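PDB 3VUP: beta-1,4-mannanase from Aplysia kurodai, which probably hydrolyses the beta-1,4-linked mannose backbone of mannans in the digestive fluid of the sea hare. Local coordinates for residues 58-63 / 156-161; 62-65 / 70-73; 109-114 / 121-126; 261-264 / 269-272. All coordinates share one frame; numbering follows the deposited sequence.

Overall arrangement
Each contact has one segment, and contact 1 both, on the eight-stranded parallel barrel. Contact 1 is centred about 4 Å from the centre of the chain, and its Asn161 is hydrogen-bonded to a bound Tris molecule, probably from the crystallisation liquor, that may mark the substrate pocket. Contacts 2 and 3 follow the second and third strands outward; their centres are about 9 Å apart, and strands 58-65 and 105-112 are neighbours in the sheet, with Ile63 N 2.9 Å from Cys109 O, a probable hydrogen bond. Contact 4 follows the sixth strand, its centre about 29 Å from that of contact 2, yet its His262 packs against Arg60 and Asn161 of contact 1.

Contact 1: residues 58-63 / 156-161; sequences SMRLWI and GWDLMN
This is a buried salt bridge with a neighbouring amide hydrogen bond, set inside the (beta/alpha)8 barrel between strands 58-65 and 157-161. The two strands are not neighbours: strand 105-112 runs between them, so their short axes stay 9.0 Å apart and long side chains must span the gap. Arginine suits the task. With CG anti to the backbone N (chi1 177°) and the chain extended to NE, Arg60 carries its guanidinium across to Asp158. It grips the carboxylate side-on with two nitrogens on a single oxygen, NE to Asp158 OD2 at 2.8 Å and NH2 to the same OD2 at 2.9 Å, both near the guanidinium plane. Arg60 NH2 also donates to Asn161 OD1 at 2.8 Å, a nearly straight bond (165°) on a lone pair in the carbonyl plane. NH1 turns to Glu293 and Asn22, and Gln260 adds a further donor to OD2. With a leucine in place of Arg60, Asp158 would probably lose its counter-charge and the Asn161 amide a bond that fixes its rotation. Such an arginine on strand two and an asparagine at the end of strand four are consistent with the active site of clan GH-A barrel glycosidases. Asn161 ND2 bonds Asn112 and the bound Tris, while Asn161 CB lies over Trp62, 4.2 Å from the centroid of its six-membered ring.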
loop_
_atom_site.group_PDB
_atom_site.type_symbol
_atom_site.label_atom_id
_atom_site.label_comp_id
_atom_site.label_asym_id
_atom_site.label_seq_id
_atom_site.Cartn_x
_atom_site.Cartn_y
_atom_site.Cartn_z
ATOM N N SER A 58 11.051 -5.735 4.768
ATOM C CA SER A 58 9.679 -5.308 4.426
ATOM C C SER A 58 9.158 -6.023 3.192
ATOM O O SER A 58 9.871 -6.044 2.186
ATOM C CB SER A 58 9.674 -3.820 4.062
ATOM O OG SER A 58 9.808 -2.986 5.189
ATOM N N MET A 59 7.924 -6.520 3.230
ATOM C CA MET A 59 7.260 -7.114 2.072
ATOM C C MET A 59 5.854 -6.522 1.920
ATOM O O MET A 59 5.061 -6.624 2.860
ATOM C CB MET A 59 7.141 -8.629 2.275
ATOM C CG MET A 59 6.530 -9.397 1.112
ATOM S SD MET A 59 7.659 -9.710 -0.254
ATOM C CE MET A 59 8.499 -11.191 0.309
ATOM N N ARG A 60 5.546 -5.955 0.755
ATOM C CA ARG A 60 4.182 -5.568 0.411
ATOM C C ARG A 60 3.615 -6.684 -0.463
ATOM O O ARG A 60 4.292 -7.176 -1.364
ATOM C CB ARG A 60 4.189 -4.240 -0.346
ATOM C CG ARG A 60 2.807 -3.763 -0.813
ATOM C CD ARG A 60 2.900 -2.328 -1.259
ATOM N NE ARG A 60 1.676 -1.689 -1.736
ATOM C CZ ARG A 60 1.413 -1.380 -3.005
ATOM N NH1 ARG A 60 2.208 -1.780 -3.993
ATOM N NH2 ARG A 60 0.325 -0.674 -3.284
ATOM N N LEU A 61 2.384 -7.104 -0.189
ATOM C CA LEU A 61 1.736 -8.130 -1.006
ATOM C C LEU A 61 0.236 -7.886 -0.993
ATOM O O LEU A 61 -0.304 -7.275 -0.065
ATOM C CB LEU A 61 2.084 -9.551 -0.550
ATOM C CG LEU A 61 1.374 -10.145 0.670
ATOM C CD1 LEU A 61 1.761 -11.605 0.820
ATOM C CD2 LEU A 61 1.706 -9.389 1.942
ATOM N N TRP A 62 -0.425 -8.333 -2.050
ATOM C CA TRP A 62 -1.791 -7.918 -2.314
ATOM C C TRP A 62 -2.780 -9.012 -1.943
ATOM O O TRP A 62 -2.542 -10.194 -2.202
ATOM C CB TRP A 62 -1.958 -7.542 -3.777
ATOM C CG TRP A 62 -1.128 -6.378 -4.264
ATOM C CD1 TRP A 62 -0.063 -5.768 -3.659
ATOM C CD2 TRP A 62 -1.307 -5.722 -5.508
ATOM N NE1 TRP A 62 0.412 -4.744 -4.454
ATOM C CE2 TRP A 62 -0.339 -4.704 -5.603
ATOM C CE3 TRP A 62 -2.219 -5.883 -6.554
ATOM C CZ2 TRP A 62 -0.245 -3.865 -6.721
ATOM C CZ3 TRP A 62 -2.132 -5.063 -7.647
ATOM C CH2 TRP A 62 -1.146 -4.067 -7.732
ATOM N N ILE A 63 -3.898 -8.595 -1.350
ATOM C CA ILE A 63 -4.852 -9.510 -0.739
ATOM C C ILE A 63 -6.134 -9.648 -1.567
ATOM O O ILE A 63 -6.228 -10.557 -2.387
ATOM C CB ILE A 63 -5.166 -9.110 0.732
ATOM C CG1 ILE A 63 -3.866 -8.820 1.515
ATOM C CG2 ILE A 63 -6.003 -10.184 1.403
ATOM C CD1 ILE A 63 -2.882 -9.965 1.572
ATOM N N GLY A 156 1.946 -2.634 8.450
ATOM C CA GLY A 156 0.845 -1.709 8.279
ATOM C C GLY A 156 -0.067 -2.181 7.173
ATOM O O GLY A 156 0.301 -3.037 6.364
ATOM N N TRP A 157 -1.263 -1.617 7.150
ATOM C CA TRP A 157 -2.280 -1.966 6.170
ATOM C C TRP A 157 -2.296 -0.923 5.061
ATOM O O TRP A 157 -2.445 0.262 5.333
ATOM C CB TRP A 157 -3.664 -1.998 6.826
ATOM C CG TRP A 157 -3.830 -3.068 7.864
ATOM C CD1 TRP A 157 -3.749 -2.917 9.224
ATOM C CD2 TRP A 157 -4.117 -4.456 7.634
ATOM N NE1 TRP A 157 -3.969 -4.120 9.846
ATOM C CE2 TRP A 157 -4.195 -5.080 8.898
ATOM C CE3 TRP A 157 -4.319 -5.233 6.484
ATOM C CZ2 TRP A 157 -4.464 -6.446 9.046
ATOM C CZ3 TRP A 157 -4.578 -6.592 6.631
ATOM C CH2 TRP A 157 -4.651 -7.183 7.905
ATOM N N ASP A 158 -2.121 -1.366 3.820
ATOM C CA ASP A 158 -2.232 -0.495 2.655
ATOM C C ASP A 158 -3.651 -0.700 2.114
ATOM O O ASP A 158 -3.994 -1.781 1.630
ATOM C CB ASP A 158 -1.163 -0.883 1.630
ATOM C CG ASP A 158 -1.241 -0.096 0.324
ATOM O OD1 ASP A 158 -2.277 0.547 0.049
ATOM O OD2 ASP A 158 -0.253 -0.176 -0.453
ATOM N N LEU A 159 -4.484 0.331 2.205
ATOM C CA LEU A 159 -5.886 0.171 1.828
ATOM C C LEU A 159 -6.099 -0.093 0.350
ATOM O O LEU A 159 -7.025 -0.800 -0.027
ATOM C CB LEU A 159 -6.687 1.407 2.209
ATOM C CG LEU A 159 -6.690 1.764 3.688
ATOM C CD1 LEU A 159 -7.628 2.928 3.915
ATOM C CD2 LEU A 159 -7.088 0.577 4.550
ATOM N N MET A 160 -5.282 0.515 -0.497
ATOM C CA MET A 160 -5.547 0.438 -1.920
ATOM C C MET A 160 -4.347 0.776 -2.759
ATOM O O MET A 160 -3.683 1.809 -2.572
ATOM C CB MET A 160 -6.694 1.368 -2.307
ATOM C CG MET A 160 -7.089 1.287 -3.787
ATOM S SD MET A 160 -8.580 2.210 -4.190
ATOM C CE MET A 160 -9.702 0.869 -4.545
ATOM N N ASN A 161 -4.095 -0.092 -3.725
ATOM C CA ASN A 161 -3.122 0.196 -4.750
ATOM C C ASN A 161 -3.672 1.114 -5.833
ATOM O O ASN A 161 -4.623 0.758 -6.533
ATOM C CB ASN A 161 -2.658 -1.086 -5.414
ATOM C CG ASN A 161 -1.551 -0.819 -6.383
ATOM O OD1 ASN A 161 -0.457 -0.440 -5.974
ATOM N ND2 ASN A 161 -1.829 -0.945 -7.675
#

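Contact 2: residues 62-65 / 70-73; sequences WIHI and TPAF
His64 meets two consecutive residues with two different parts of its imidazole: the edge takes the hydroxyl of Thr70, and one face takes CD of Pro71. The histidine and threonine side chains cross at about a right angle, with OG1 lying in the plane of the imidazole, where a ring nitrogen makes its bonds. His64 ND1 and Thr70 OG1 share a nearly straight hydrogen bond of 2.8 Å (168°), in which either atom could be the donor. Thr70 reaches it because OG1 sits between the backbone N and the carbonyl carbon (chi1 65°), which puts the methyl CG2 anti to the carbonyl carbon. Pro71 comes from above instead, its CD 3.7 Å from the centroid of the His64 ring in a CH-pi contact close to the ring normal. The peptide bond before Pro71 is cis, which sets CD on the same side as the Thr70 carbonyl, and both approach the histidine together: Thr70 O lies 3.2 Å from His64 CB. Proline fits here because its CD carries slightly polarised hydrogens and no N-H that would need a partner.

At the other end of the imidazole, NE2 is hydrogen-bonded to Tyr136 OH, so both nitrogens are engaged and the ring's rotation is fixed; Trp111 meets the same ring at about 50°. A water bridges the backbones, 2.8 Å from His64 O and 3.0 Å from Thr70 N. Together these contacts hold the loop after the second strand of the (beta/alpha)8 barrel back against the strand's bent end.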
loop_
_atom_site.group_PDB
_atom_site.type_symbol
_atom_site.label_atom_id
_atom_site.label_comp_id
_atom_site.label_asym_id
_atom_site.label_seq_id
_atom_site.Cartn_x
_atom_site.Cartn_y
_atom_site.Cartn_z
ATOM N N TRP A 62 -0.425 -8.333 -2.050
ATOM C CA TRP A 62 -1.791 -7.918 -2.314
ATOM C C TRP A 62 -2.780 -9.012 -1.943
ATOM O O TRP A 62 -2.542 -10.194 -2.202
ATOM C CB TRP A 62 -1.958 -7.542 -3.777
ATOM C CG TRP A 62 -1.128 -6.378 -4.264
ATOM C CD1 TRP A 62 -0.063 -5.768 -3.659
ATOM C CD2 TRP A 62 -1.307 -5.722 -5.508
ATOM N NE1 TRP A 62 0.412 -4.744 -4.454
ATOM C CE2 TRP A 62 -0.339 -4.704 -5.603
ATOM C CE3 TRP A 62 -2.219 -5.883 -6.554
ATOM C CZ2 TRP A 62 -0.245 -3.865 -6.721
ATOM C CZ3 TRP A 62 -2.132 -5.063 -7.647
ATOM C CH2 TRP A 62 -1.146 -4.067 -7.732
ATOM N N ILE A 63 -3.898 -8.595 -1.350
ATOM C CA ILE A 63 -4.852 -9.510 -0.739
ATOM C C ILE A 63 -6.134 -9.648 -1.567
ATOM O O ILE A 63 -6.228 -10.557 -2.387
ATOM C CB ILE A 63 -5.166 -9.110 0.732
ATOM C CG1 ILE A 63 -3.866 -8.820 1.515
ATOM C CG2 ILE A 63 -6.003 -10.184 1.403
ATOM C CD1 ILE A 63 -2.882 -9.965 1.572
ATOM N N HIS A 64 -7.119 -8.766 -1.377
ATOM C CA HIS A 64 -8.400 -8.924 -2.080
ATOM C C HIS A 64 -8.295 -8.571 -3.563
ATOM O O HIS A 64 -8.924 -9.212 -4.415
ATOM C CB HIS A 64 -9.511 -8.046 -1.492
ATOM C CG HIS A 64 -9.694 -8.133 -0.003
ATOM N ND1 HIS A 64 -9.762 -9.320 0.697
ATOM C CD2 HIS A 64 -9.917 -7.151 0.902
ATOM C CE1 HIS A 64 -9.980 -9.059 1.976
ATOM N NE2 HIS A 64 -10.086 -7.752 2.125
ATOM N N ILE A 65 -7.549 -7.501 -3.846
ATOM C CA ILE A 65 -7.343 -6.964 -5.189
ATOM C C ILE A 65 -8.648 -6.348 -5.702
ATOM O O ILE A 65 -8.947 -5.203 -5.357
ATOM C CB ILE A 65 -6.637 -7.967 -6.129
ATOM C CG1 ILE A 65 -5.379 -8.490 -5.414
ATOM C CG2 ILE A 65 -6.264 -7.302 -7.429
ATOM C CD1 ILE A 65 -4.397 -9.215 -6.294
ATOM N N THR A 70 -11.533 -13.066 -2.195
ATOM C CA THR A 70 -11.900 -12.502 -0.899
ATOM C C THR A 70 -12.142 -11.009 -1.058
ATOM O O THR A 70 -11.623 -10.396 -1.980
ATOM C CB THR A 70 -10.841 -12.730 0.208
ATOM O OG1 THR A 70 -9.636 -12.024 -0.117
ATOM C CG2 THR A 70 -10.566 -14.213 0.442
ATOM N N PRO A 71 -12.965 -10.416 -0.187
ATOM C CA PRO A 71 -13.848 -11.089 0.771
ATOM C C PRO A 71 -14.957 -11.828 0.016
ATOM O O PRO A 71 -14.998 -11.780 -1.215
ATOM C CB PRO A 71 -14.430 -9.920 1.563
ATOM C CG PRO A 71 -14.508 -8.826 0.549
ATOM C CD PRO A 71 -13.246 -8.972 -0.264
ATOM N N ALA A 72 -15.825 -12.524 0.741
ATOM C CA ALA A 72 -16.953 -13.204 0.120
ATOM C C ALA A 72 -18.107 -12.227 -0.078
ATOM O O ALA A 72 -18.483 -11.507 0.853
ATOM C CB ALA A 72 -17.389 -14.371 0.980
ATOM N N PHE A 73 -18.668 -12.216 -1.287
ATOM C CA PHE A 73 -19.797 -11.350 -1.621
ATOM C C PHE A 73 -21.026 -12.191 -1.918
ATOM O O PHE A 73 -20.909 -13.276 -2.490
ATOM C CB PHE A 73 -19.505 -10.542 -2.888
ATOM C CG PHE A 73 -18.425 -9.513 -2.741
ATOM C CD1 PHE A 73 -18.743 -8.182 -2.518
ATOM C CD2 PHE A 73 -17.094 -9.870 -2.862
ATOM C CE1 PHE A 73 -17.750 -7.225 -2.404
ATOM C CE2 PHE A 73 -16.093 -8.918 -2.757
ATOM C CZ PHE A 73 -16.420 -7.598 -2.522
HETATM O O HOH W 1 -9.430 -11.925 -4.083
#

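Contact 3: residues 109-114 / 121-126; sequences CLWNAA and NRLDGL
Strand 109-112 and helix 122-126 meet nearly at right angles (102°), their axes 10.6 Å apart at closest, a gap filled by one large ring and two leucines. Leu123 and Leu126, three residues apart, project from the same side of the helix, and each sends CD1 to the six-membered part of the Trp111 indole. Leu123 CD1 settles 3.8 Å from Trp111 CE3, the two side chains sliding past one another in opposite directions. Leu126 crosses the indole at about a right angle, with its CD1 a close 3.4 Å from Trp111 CH2. The second Leu123 methyl, CD2, abuts the backbone at Asn112 O, 3.3 Å away; that oxygen accepts a hydrogen bond from Gln66. Tryptophan suits the place because its broad hydrocarbon surface serves both leucines while its NE1 bonds Gln207.

Beyond it the chain bends: Asn112 OD1 accepts from Ala114 N at 3.0 Å, the donor standing above the carbonyl plane, and also from Asn161 ND2. That Asx turn ends the third strand of the (beta/alpha)8 barrel, and helix 122-128 is a short extra helix in the following loop, packed back on the strand before the chain enters helix 130-147.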
loop_
_atom_site.group_PDB
_atom_site.type_symbol
_atom_site.label_atom_id
_atom_site.label_comp_id
_atom_site.label_asym_id
_atom_site.label_seq_id
_atom_site.Cartn_x
_atom_site.Cartn_y
_atom_site.Cartn_z
ATOM N N CYS A 109 -1.828 -5.243 1.100
ATOM C CA CYS A 109 -2.549 -4.244 0.324
ATOM C C CYS A 109 -3.920 -4.812 -0.022
ATOM O O CYS A 109 -4.020 -5.812 -0.734
ATOM C CB CYS A 109 -1.765 -3.883 -0.938
ATOM S SG CYS A 109 -2.622 -2.719 -2.014
ATOM N N LEU A 110 -4.971 -4.178 0.487
ATOM C CA LEU A 110 -6.306 -4.764 0.419
ATOM C C LEU A 110 -6.890 -4.767 -0.990
ATOM O O LEU A 110 -7.303 -5.822 -1.471
ATOM C CB LEU A 110 -7.250 -4.058 1.387
ATOM C CG LEU A 110 -6.863 -4.156 2.859
ATOM C CD1 LEU A 110 -7.863 -3.364 3.686
ATOM C CD2 LEU A 110 -6.784 -5.611 3.309
ATOM N N TRP A 111 -6.909 -3.600 -1.640
ATOM C CA TRP A 111 -7.637 -3.406 -2.890
ATOM C C TRP A 111 -6.724 -2.867 -3.988
ATOM O O TRP A 111 -5.609 -2.400 -3.721
ATOM C CB TRP A 111 -8.783 -2.422 -2.680
ATOM C CG TRP A 111 -9.754 -2.818 -1.611
ATOM C CD1 TRP A 111 -9.877 -2.258 -0.372
ATOM C CD2 TRP A 111 -10.752 -3.849 -1.686
ATOM N NE1 TRP A 111 -10.876 -2.877 0.330
ATOM C CE2 TRP A 111 -11.431 -3.854 -0.453
ATOM C CE3 TRP A 111 -11.122 -4.780 -2.664
ATOM C CZ2 TRP A 111 -12.477 -4.737 -0.180
ATOM C CZ3 TRP A 111 -12.162 -5.656 -2.390
ATOM C CH2 TRP A 111 -12.821 -5.630 -1.157
ATOM N N ASN A 112 -7.212 -2.909 -5.226
ATOM C CA ASN A 112 -6.447 -2.453 -6.376
ATOM C C ASN A 112 -7.356 -1.707 -7.347
ATOM O O ASN A 112 -8.456 -2.177 -7.659
ATOM C CB ASN A 112 -5.841 -3.663 -7.094
ATOM C CG ASN A 112 -5.000 -3.285 -8.297
ATOM O OD1 ASN A 112 -4.375 -2.223 -8.322
ATOM N ND2 ASN A 112 -4.963 -4.167 -9.301
ATOM N N ALA A 113 -6.883 -0.560 -7.832
ATOM C CA ALA A 113 -7.576 0.188 -8.877
ATOM C C ALA A 113 -6.698 0.450 -10.109
ATOM O O ALA A 113 -7.051 1.271 -10.958
ATOM C CB ALA A 113 -8.125 1.503 -8.328
ATOM N N ALA A 114 -5.569 -0.254 -10.227
ATOM C CA ALA A 114 -4.668 -0.057 -11.376
ATOM C C ALA A 114 -5.109 -0.780 -12.647
ATOM O O ALA A 114 -4.532 -0.564 -13.715
ATOM C CB ALA A 114 -3.251 -0.462 -11.020
ATOM N N ASN A 121 -18.773 -6.207 -10.413
ATOM C CA ASN A 121 -18.783 -4.844 -9.871
ATOM C C ASN A 121 -18.748 -4.822 -8.350
ATOM O O ASN A 121 -19.387 -3.997 -7.695
ATOM C CB ASN A 121 -19.994 -4.075 -10.395
ATOM C CG ASN A 121 -20.065 -4.077 -11.911
ATOM O OD1 ASN A 121 -19.071 -3.813 -12.591
ATOM N ND2 ASN A 121 -21.236 -4.391 -12.448
ATOM N N ARG A 122 -17.983 -5.753 -7.804
ATOM C CA ARG A 122 -17.904 -5.960 -6.371
ATOM C C ARG A 122 -17.140 -4.837 -5.669
ATOM O O ARG A 122 -17.616 -4.278 -4.678
ATOM C CB ARG A 122 -17.224 -7.294 -6.076
ATOM C CG ARG A 122 -18.062 -8.487 -6.455
ATOM C CD ARG A 122 -17.283 -9.775 -6.336
ATOM N NE ARG A 122 -18.107 -10.908 -6.742
ATOM C CZ ARG A 122 -17.646 -12.129 -6.988
ATOM N NH1 ARG A 122 -16.353 -12.394 -6.869
ATOM N NH2 ARG A 122 -18.483 -13.087 -7.357
ATOM N N LEU A 123 -15.979 -4.482 -6.207
ATOM C CA LEU A 123 -15.243 -3.345 -5.674
ATOM C C LEU A 123 -16.013 -2.052 -5.921
ATOM O O LEU A 123 -16.113 -1.203 -5.036
ATOM C CB LEU A 123 -13.844 -3.270 -6.287
ATOM C CG LEU A 123 -12.996 -2.048 -5.931
ATOM C CD1 LEU A 123 -12.860 -1.895 -4.420
ATOM C CD2 LEU A 123 -11.619 -2.124 -6.595
ATOM N N ASP A 124 -16.579 -1.924 -7.118
ATOM C CA ASP A 124 -17.350 -0.752 -7.490
ATOM C C ASP A 124 -18.451 -0.446 -6.467
ATOM O O ASP A 124 -18.637 0.711 -6.064
ATOM C CB ASP A 124 -17.940 -0.981 -8.877
ATOM C CG ASP A 124 -18.668 0.234 -9.412
ATOM O OD1 ASP A 124 -17.992 1.205 -9.805
ATOM O OD2 ASP A 124 -19.917 0.209 -9.464
ATOM N N GLY A 125 -19.159 -1.483 -6.025
ATOM C CA GLY A 125 -20.228 -1.308 -5.056
ATOM C C GLY A 125 -19.751 -0.833 -3.694
ATOM O O GLY A 125 -20.450 -0.077 -3.013
ATOM N N LEU A 126 -18.567 -1.277 -3.280
ATOM C CA LEU A 126 -18.013 -0.818 -2.012
ATOM C C LEU A 126 -17.623 0.655 -2.072
ATOM O O LEU A 126 -17.707 1.374 -1.073
ATOM C CB LEU A 126 -16.793 -1.647 -1.622
ATOM C CG LEU A 126 -17.009 -3.146 -1.456
ATOM C CD1 LEU A 126 -15.721 -3.774 -0.947
ATOM C CD2 LEU A 126 -18.165 -3.440 -0.509
#

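Contact 4: residues 261-264 / 269-272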
loop_
_atom_site.group_PDB
_atom_site.type_symbol
_atom_site.label_atom_id
_atom_site.label_comp_id
_atom_site.label_asym_id
_atom_site.label_seq_id
_atom_site.Cartn_x
_atom_site.Cartn_y
_atom_site.Cartn_z
ATOM N N PHE A 261 4.451 6.584 -2.094
ATOM C CA PHE A 261 4.502 7.000 -3.494
ATOM C C PHE A 261 5.005 5.851 -4.363
ATOM O O PHE A 261 5.953 5.159 -3.993
ATOM C CB PHE A 261 5.531 8.117 -3.699
ATOM C CG PHE A 261 5.243 9.436 -3.007
ATOM C CD1 PHE A 261 4.024 9.754 -2.425
ATOM C CD2 PHE A 261 6.248 10.392 -2.993
ATOM C CE1 PHE A 261 3.830 11.005 -1.822
ATOM C CE2 PHE A 261 6.060 11.630 -2.412
ATOM C CZ PHE A 261 4.849 11.941 -1.831
ATOM N N HIS A 262 4.425 5.694 -5.549
ATOM C CA HIS A 262 5.032 4.862 -6.579
ATOM C C HIS A 262 5.705 5.777 -7.587
ATOM O O HIS A 262 5.238 6.892 -7.820
ATOM C CB HIS A 262 3.979 3.993 -7.253
ATOM C CG HIS A 262 3.256 3.114 -6.292
ATOM N ND1 HIS A 262 2.124 2.402 -6.635
ATOM C CD2 HIS A 262 3.498 2.831 -4.991
ATOM C CE1 HIS A 262 1.704 1.721 -5.587
ATOM N NE2 HIS A 262 2.513 1.973 -4.572
ATOM N N SER A 263 6.805 5.319 -8.173
ATOM C CA SER A 263 7.495 6.153 -9.141
ATOM C C SER A 263 8.149 5.348 -10.241
ATOM O O SER A 263 9.028 4.525 -9.995
ATOM C CB SER A 263 8.530 7.045 -8.453
ATOM O OG SER A 263 9.131 7.949 -9.373
ATOM N N TYR A 264 7.725 5.639 -11.465
ATOM C CA TYR A 264 8.233 4.998 -12.663
ATOM C C TYR A 264 8.518 6.063 -13.711
ATOM O O TYR A 264 7.738 6.997 -13.893
ATOM C CB TYR A 264 7.187 4.036 -13.215
ATOM C CG TYR A 264 6.838 2.869 -12.322
ATOM C CD1 TYR A 264 7.616 1.715 -12.323
ATOM C CD2 TYR A 264 5.726 2.908 -11.491
ATOM C CE1 TYR A 264 7.295 0.633 -11.541
ATOM C CE2 TYR A 264 5.401 1.824 -10.692
ATOM C CZ TYR A 264 6.185 0.681 -10.729
ATOM O OH TYR A 264 5.879 -0.429 -9.978
ATOM N N LYS A 269 12.140 8.568 -19.178
ATOM C CA LYS A 269 12.275 9.885 -18.558
ATOM C C LYS A 269 11.451 10.032 -17.290
ATOM O O LYS A 269 10.267 9.690 -17.261
ATOM C CB LYS A 269 11.860 10.974 -19.544
ATOM C CG LYS A 269 12.716 11.022 -20.791
ATOM C CD LYS A 269 12.224 12.099 -21.744
ATOM C CE LYS A 269 13.130 12.230 -22.960
ATOM N NZ LYS A 269 12.711 13.343 -23.861
ATOM N N TRP A 270 12.080 10.564 -16.249
ATOM C CA TRP A 270 11.365 10.918 -15.025
ATOM C C TRP A 270 10.482 12.134 -15.278
ATOM O O TRP A 270 10.912 13.081 -15.937
ATOM C CB TRP A 270 12.347 11.244 -13.906
ATOM C CG TRP A 270 13.165 10.087 -13.447
ATOM C CD1 TRP A 270 14.519 9.953 -13.538
ATOM C CD2 TRP A 270 12.683 8.903 -12.806
ATOM N NE1 TRP A 270 14.912 8.754 -12.990
ATOM C CE2 TRP A 270 13.803 8.089 -12.539
ATOM C CE3 TRP A 270 11.414 8.452 -12.429
ATOM C CZ2 TRP A 270 13.694 6.853 -11.911
ATOM C CZ3 TRP A 270 11.304 7.219 -11.815
ATOM C CH2 TRP A 270 12.442 6.433 -11.557
ATOM N N ASP A 271 9.260 12.125 -14.750
ATOM C CA ASP A 271 8.404 13.302 -14.888
ATOM C C ASP A 271 8.819 14.426 -13.932
ATOM O O ASP A 271 9.764 14.271 -13.167
ATOM C CB ASP A 271 6.899 12.946 -14.845
ATOM C CG ASP A 271 6.362 12.632 -13.454
ATOM O OD1 ASP A 271 5.303 11.954 -13.412
ATOM O OD2 ASP A 271 6.928 13.072 -12.431
ATOM N N GLU A 272 8.125 15.556 -13.994
ATOM C CA GLU A 272 8.564 16.746 -13.273
ATOM C C GLU A 272 8.380 16.667 -11.762
ATOM O O GLU A 272 8.877 17.519 -11.026
ATOM C CB GLU A 272 7.859 17.988 -13.813
ATOM C CG GLU A 272 8.005 18.196 -15.309
ATOM C CD GLU A 272 7.286 19.443 -15.787
ATOM O OE1 GLU A 272 6.671 20.130 -14.946
ATOM O OE2 GLU A 272 7.334 19.736 -17.000
HETATM O O HOH W 2 8.195 9.800 -13.344
#
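Trp270 presses the far corner of its six-membered ring against Ser263 and the carbonyl carbon of Tyr264. Trp270 CZ3 is the atom that touches both, 3.3 Å from Ser263 OG and 3.6 Å from Tyr264 C, each approached obliquely. Ser263 holds OG anti to its own nitrogen (chi1 -175°), which directs the hydroxyl at the indole; a small residue suits this spot, where Phe276 and Pro275 crowd in. The Tyr264 side chain leads the other way, its OH bonded to Glu293, so here it offers its backbone alone.

A water in the plane of the indole ties the two segments together, donating to Tyr264 O at 2.9 Å and accepting from Asp271 N at 2.9 Å. With a serine in place of Trp270, Phe276 would probably lose its stacking partner and the loop its van der Waals contact with Ser263 OG and the Tyr264 backbone, leaving the water as the main link.

The loop is fastened to the residues that follow the sixth barrel strand by van der Waals contact and one bridging water, a join without charge or direct hydrogen bond, which implies a fit that depends on shape more than on polar pairing.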